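Local coordinates for MPN domain-containing protein (Archaeoglobus fulgidus, PDB 1OI0) that binds a zinc ion through a Jab1/MPN-type fold and is probably a metallopeptidase of the family linked to proteasomal deubiquitination, at residues M4-R8 / G9-T13; C98-D102 / E103-K107. One frame throughout, in Å; residues are numbered along the deposited sequence.

Contact 1. Residues M4-R8 / G9-T13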
loop_
_atom_site.group_PDB
_atom_site.type_symbol
_atom_site.label_atom_id
_atom_site.label_comp_id
_atom_site.label_asym_id
_atom_site.label_seq_id
_atom_site.Cartn_x
_atom_site.Cartn_y
_atom_site.Cartn_z
ATOM N N MET A 4 -2.120 -9.472 9.060
ATOM C CA MET A 4 -2.257 -9.463 7.615
ATOM C C MET A 4 -0.870 -9.738 7.050
ATOM O O MET A 4 0.148 -9.455 7.697
ATOM C CB MET A 4 -2.775 -8.107 7.128
ATOM C CG MET A 4 -2.859 -7.973 5.612
ATOM S SD MET A 4 -3.773 -9.303 4.791
ATOM C CE MET A 4 -5.419 -8.961 5.362
ATOM N N LYS A 5 -0.836 -10.305 5.853
ATOM C CA LYS A 5 0.420 -10.637 5.206
ATOM C C LYS A 5 0.448 -10.050 3.809
ATOM O O LYS A 5 -0.594 -9.718 3.245
ATOM C CB LYS A 5 0.573 -12.156 5.126
ATOM C CG LYS A 5 0.525 -12.844 6.482
ATOM C CD LYS A 5 0.393 -14.352 6.347
ATOM C CE LYS A 5 0.374 -15.017 7.718
ATOM N NZ LYS A 5 -0.737 -14.495 8.567
ATOM N N ILE A 6 1.648 -9.915 3.262
ATOM C CA ILE A 6 1.818 -9.392 1.916
ATOM C C ILE A 6 2.917 -10.205 1.256
ATOM O O ILE A 6 3.922 -10.527 1.889
ATOM C CB ILE A 6 2.199 -7.888 1.920
ATOM C CG1 ILE A 6 2.269 -7.376 0.479
ATOM C CG2 ILE A 6 3.528 -7.671 2.646
ATOM C CD1 ILE A 6 2.406 -5.867 0.370
ATOM N N SER A 7 2.719 -10.560 -0.007
ATOM C CA SER A 7 3.715 -11.341 -0.718
ATOM C C SER A 7 4.874 -10.442 -1.121
ATOM O O SER A 7 4.685 -9.258 -1.405
ATOM C CB SER A 7 3.102 -11.984 -1.964
ATOM O OG SER A 7 2.782 -11.008 -2.943
ATOM N N ARG A 8 6.077 -11.000 -1.130
ATOM C CA ARG A 8 7.252 -10.231 -1.515
ATOM C C ARG A 8 7.081 -9.811 -2.970
ATOM O O ARG A 8 7.569 -8.763 -3.388
ATOM C CB ARG A 8 8.519 -11.077 -1.364
ATOM C CG ARG A 8 9.782 -10.399 -1.875
ATOM C CD ARG A 8 10.120 -9.156 -1.069
ATOM N NE ARG A 8 10.406 -9.470 0.328
ATOM C CZ ARG A 8 10.737 -8.567 1.246
ATOM N NH1 ARG A 8 10.822 -7.285 0.921
ATOM N NH2 ARG A 8 10.978 -8.945 2.495
ATOM N N GLY A 9 6.375 -10.641 -3.732
ATOM C CA GLY A 9 6.143 -10.349 -5.134
ATOM C C GLY A 9 5.309 -9.101 -5.326
ATOM O O GLY A 9 5.553 -8.323 -6.247
ATOM N N LEU A 10 4.316 -8.909 -4.463
ATOM C CA LEU A 10 3.457 -7.735 -4.562
ATOM C C LEU A 10 4.217 -6.483 -4.143
ATOM O O LEU A 10 4.034 -5.418 -4.735
ATOM C CB LEU A 10 2.210 -7.896 -3.687
ATOM C CG LEU A 10 1.176 -6.779 -3.864
ATOM C CD1 LEU A 10 0.668 -6.805 -5.296
ATOM C CD2 LEU A 10 0.017 -6.956 -2.888
ATOM N N LEU A 11 5.062 -6.603 -3.122
ATOM C CA LEU A 11 5.851 -5.465 -2.660
ATOM C C LEU A 11 6.772 -4.995 -3.778
ATOM O O LEU A 11 6.927 -3.792 -4.009
ATOM C CB LEU A 11 6.687 -5.842 -1.436
ATOM C CG LEU A 11 6.002 -5.786 -0.069
ATOM C CD1 LEU A 11 6.978 -6.239 1.006
ATOM C CD2 LEU A 11 5.527 -4.366 0.211
ATOM N N LYS A 12 7.381 -5.950 -4.474
ATOM C CA LYS A 12 8.275 -5.618 -5.571
ATOM C C LYS A 12 7.480 -4.904 -6.658
ATOM O O LYS A 12 7.919 -3.893 -7.198
ATOM C CB LYS A 12 8.922 -6.881 -6.146
ATOM C CG LYS A 12 9.901 -6.598 -7.272
ATOM C CD LYS A 12 10.506 -7.874 -7.835
ATOM C CE LYS A 12 11.484 -7.560 -8.960
ATOM N NZ LYS A 12 12.034 -8.796 -9.581
ATOM N N THR A 13 6.302 -5.435 -6.969
ATOM C CA THR A 13 5.438 -4.845 -7.982
ATOM C C THR A 13 5.072 -3.416 -7.591
ATOM O O THR A 13 5.130 -2.499 -8.412
ATOM C CB THR A 13 4.144 -5.668 -8.144
ATOM O OG1 THR A 13 4.475 -6.986 -8.598
ATOM C CG2 THR A 13 3.204 -5.012 -9.146
#
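Ser7 caps the start of helix 8-21 and Ile6, just before it, packs against the first turn. In Ser7, chi1 of 69° sets OG between the backbone N and the carbonyl carbon, from where it reaches forward to the first turn and accepts from Leu10 N at 3.0 Å, the N-cap bond. The same residue's carbonyl opens the helical series: Leu11 N gives a fairly straight bond to Ser7 O at 3.2 Å, while Leu10 N adds a weak one to this oxygen. Leu10 N is thus shared between the hydroxyl and the carbonyl of one serine. One residue on, Lys12 N bonds to Arg8 O, and Gly9 O accepts both Thr13 N and Thr13 OG1, which reach it from opposite faces of its plane.

Ile6 can be followed outward. Its CB forks into CG2, which lies 4.1 Å from Leu11 CD1, and CG1, which stands anti to the backbone N (chi1 -176°) and is directed at the helix, where it meets Leu10 CD2 and Leu11 CG. At the tip, CD1 presses on Leu11 CD2 at 3.5 Å, tighter than usual for two methyls. Both leucine side chains cross the isoleucine at about a right angle. Leu11 CD1 also lies over one face of the Arg8 guanidinium, 4.0 Å from NH1.

Strand 5-6 runs between strands 36-42 and 119-120; Leu10 packs on Met37 and Leu40 of the former, Ile6 and Leu11 on Val120 of the latter, and Ile6 also reaches Ile95 of strand 93-98.

Contact 2. Residues C98-D102 / E103-K107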
loop_
_atom_site.group_PDB
_atom_site.type_symbol
_atom_site.label_atom_id
_atom_site.label_comp_id
_atom_site.label_asym_id
_atom_site.label_seq_id
_atom_site.Cartn_x
_atom_site.Cartn_y
_atom_site.Cartn_z
ATOM N N CYS A 98 7.657 5.197 -0.280
ATOM C CA CYS A 98 8.239 6.513 -0.495
ATOM C C CYS A 98 9.593 6.454 -1.181
ATOM O O CYS A 98 10.258 5.419 -1.191
ATOM C CB CYS A 98 8.374 7.211 0.865
ATOM S SG CYS A 98 9.157 6.123 2.110
ATOM N N TYR A 99 9.990 7.582 -1.758
ATOM C CA TYR A 99 11.276 7.700 -2.428
ATOM C C TYR A 99 12.353 7.300 -1.414
ATOM O O TYR A 99 12.245 7.627 -0.234
ATOM C CB TYR A 99 11.484 9.153 -2.853
ATOM C CG TYR A 99 12.741 9.381 -3.650
ATOM C CD1 TYR A 99 12.793 9.069 -5.006
ATOM C CD2 TYR A 99 13.894 9.871 -3.036
ATOM C CE1 TYR A 99 13.956 9.235 -5.735
ATOM C CE2 TYR A 99 15.072 10.040 -3.757
ATOM C CZ TYR A 99 15.094 9.718 -5.105
ATOM O OH TYR A 99 16.256 9.855 -5.825
ATOM N N PRO A 100 13.429 6.624 -1.857
ATOM C CA PRO A 100 13.815 6.159 -3.195
ATOM C C PRO A 100 13.164 4.853 -3.648
ATOM O O PRO A 100 13.588 4.251 -4.636
ATOM C CB PRO A 100 15.324 6.020 -3.070
ATOM C CG PRO A 100 15.461 5.484 -1.691
ATOM C CD PRO A 100 14.517 6.371 -0.895
ATOM N N TYR A 101 12.152 4.410 -2.910
ATOM C CA TYR A 101 11.425 3.191 -3.242
ATOM C C TYR A 101 12.283 1.933 -3.158
ATOM O O TYR A 101 12.132 1.025 -3.976
ATOM C CB TYR A 101 10.830 3.293 -4.650
ATOM C CG TYR A 101 10.156 4.613 -4.944
ATOM C CD1 TYR A 101 9.013 5.011 -4.251
ATOM C CD2 TYR A 101 10.665 5.464 -5.922
ATOM C CE1 TYR A 101 8.392 6.232 -4.529
ATOM C CE2 TYR A 101 10.057 6.679 -6.208
ATOM C CZ TYR A 101 8.925 7.057 -5.512
ATOM O OH TYR A 101 8.321 8.257 -5.809
ATOM N N ASP A 102 13.185 1.883 -2.183
ATOM C CA ASP A 102 14.024 0.702 -2.009
ATOM C C ASP A 102 13.194 -0.372 -1.315
ATOM O O ASP A 102 12.080 -0.109 -0.855
ATOM C CB ASP A 102 15.279 1.029 -1.187
ATOM C CG ASP A 102 14.960 1.508 0.217
ATOM O OD1 ASP A 102 14.314 0.757 0.979
ATOM O OD2 ASP A 102 15.362 2.639 0.562
ATOM N N GLU A 103 13.746 -1.579 -1.236
ATOM C CA GLU A 103 13.066 -2.719 -0.626
ATOM C C GLU A 103 12.360 -2.444 0.702
ATOM O O GLU A 103 11.326 -3.046 0.988
ATOM C CB GLU A 103 14.055 -3.873 -0.429
ATOM C CG GLU A 103 15.266 -3.524 0.429
ATOM C CD GLU A 103 16.438 -2.993 -0.380
ATOM O OE1 GLU A 103 16.251 -2.036 -1.162
ATOM O OE2 GLU A 103 17.555 -3.537 -0.230
ATOM N N ASN A 104 12.908 -1.542 1.509
ATOM C CA ASN A 104 12.317 -1.238 2.806
ATOM C C ASN A 104 11.650 0.132 2.891
ATOM O O ASN A 104 11.331 0.610 3.982
ATOM C CB ASN A 104 13.384 -1.356 3.892
ATOM C CG ASN A 104 14.067 -2.710 3.887
ATOM O OD1 ASN A 104 13.410 -3.749 3.970
ATOM N ND2 ASN A 104 15.391 -2.706 3.788
ATOM N N SER A 105 11.427 0.755 1.738
ATOM C CA SER A 105 10.803 2.072 1.688
ATOM C C SER A 105 9.279 1.990 1.712
ATOM O O SER A 105 8.606 2.506 0.820
ATOM C CB SER A 105 11.262 2.807 0.427
ATOM O OG SER A 105 12.670 2.964 0.429
ATOM N N TRP A 106 8.739 1.347 2.741
ATOM C CA TRP A 106 7.299 1.198 2.866
ATOM C C TRP A 106 6.869 1.001 4.312
ATOM O O TRP A 106 7.638 0.512 5.141
ATOM C CB TRP A 106 6.816 0.005 2.041
ATOM C CG TRP A 106 7.312 -1.326 2.546
ATOM C CD1 TRP A 106 8.505 -1.921 2.255
ATOM C CD2 TRP A 106 6.635 -2.207 3.452
ATOM N NE1 TRP A 106 8.612 -3.122 2.921
ATOM C CE2 TRP A 106 7.479 -3.319 3.665
ATOM C CE3 TRP A 106 5.397 -2.161 4.107
ATOM C CZ2 TRP A 106 7.125 -4.378 4.503
ATOM C CZ3 TRP A 106 5.043 -3.215 4.941
ATOM C CH2 TRP A 106 5.907 -4.310 5.132
ATOM N N LYS A 107 5.632 1.388 4.598
ATOM C CA LYS A 107 5.041 1.242 5.926
ATOM C C LYS A 107 3.546 0.989 5.754
ATOM O O LYS A 107 2.942 1.445 4.784
ATOM C CB LYS A 107 5.265 2.504 6.768
ATOM C CG LYS A 107 6.724 2.823 7.029
ATOM C CD LYS A 107 6.871 4.045 7.917
ATOM C CE LYS A 107 8.333 4.382 8.149
ATOM N NZ LYS A 107 9.066 3.244 8.772
#
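The connection between antiparallel strands 93-98 and 106-110 closes where Cys98 N bonds to Ser105 O at 3.1 Å, the donor lying above the carbonyl plane. Within this loop, leading back into strand 106-110, Asp102 to Ser105 form a type I beta turn: Ser105 N donates to Asp102 O at 2.8 Å, nearly straight at 166°. The Asp102 side chain adds an Asx turn to it: chi1 of 62° sets CG between the backbone N and the carbonyl carbon, which brings OD1 over to Asn104 N, and this oxygen, met nearly along its C-O axis, accepts from Asn104 N at 2.7 Å. An alanine here would lose this carboxylate and is likely to leave Asn104 N without its side-chain acceptor, the turn then resting more on its backbone bond. Ser105, itself the centre of an inverse gamma turn, directs its side chain into the loop, where OG appears to accept from Asp102 N, although its modelled position is less certain. Glu103 folds back so that OE1 comes within 4.0 Å of Asp102 OD1, a proximity of like charges that may raise the proton affinity of either acid. Before the turn, a cis peptide precedes Pro100, and Tyr101 N bonds to Cys98 O at 2.7 Å.

Contacts 1 and 2 follow one another along the chain, their centres about 13 Å apart, and meet where helix 8-21 passes the start of strand 106-110. There Leu11 CD1 of contact 1 packs on Trp106 CZ2 of contact 2 at 4.0 Å, and Tyr101 extends the loop's hold on the helix to Ala18 and Lys19. Both contacts reach the same mixed sheet. Contact 1 lies away from the zinc site, whereas contact 2 borders it: Cys98, disulfide-bonded to Cys77, has its side chain about 4 Å from that of the zinc ligand His72 and about 9 Å from the metal, and Tyr99 forms a backbone hydrogen bond with His72.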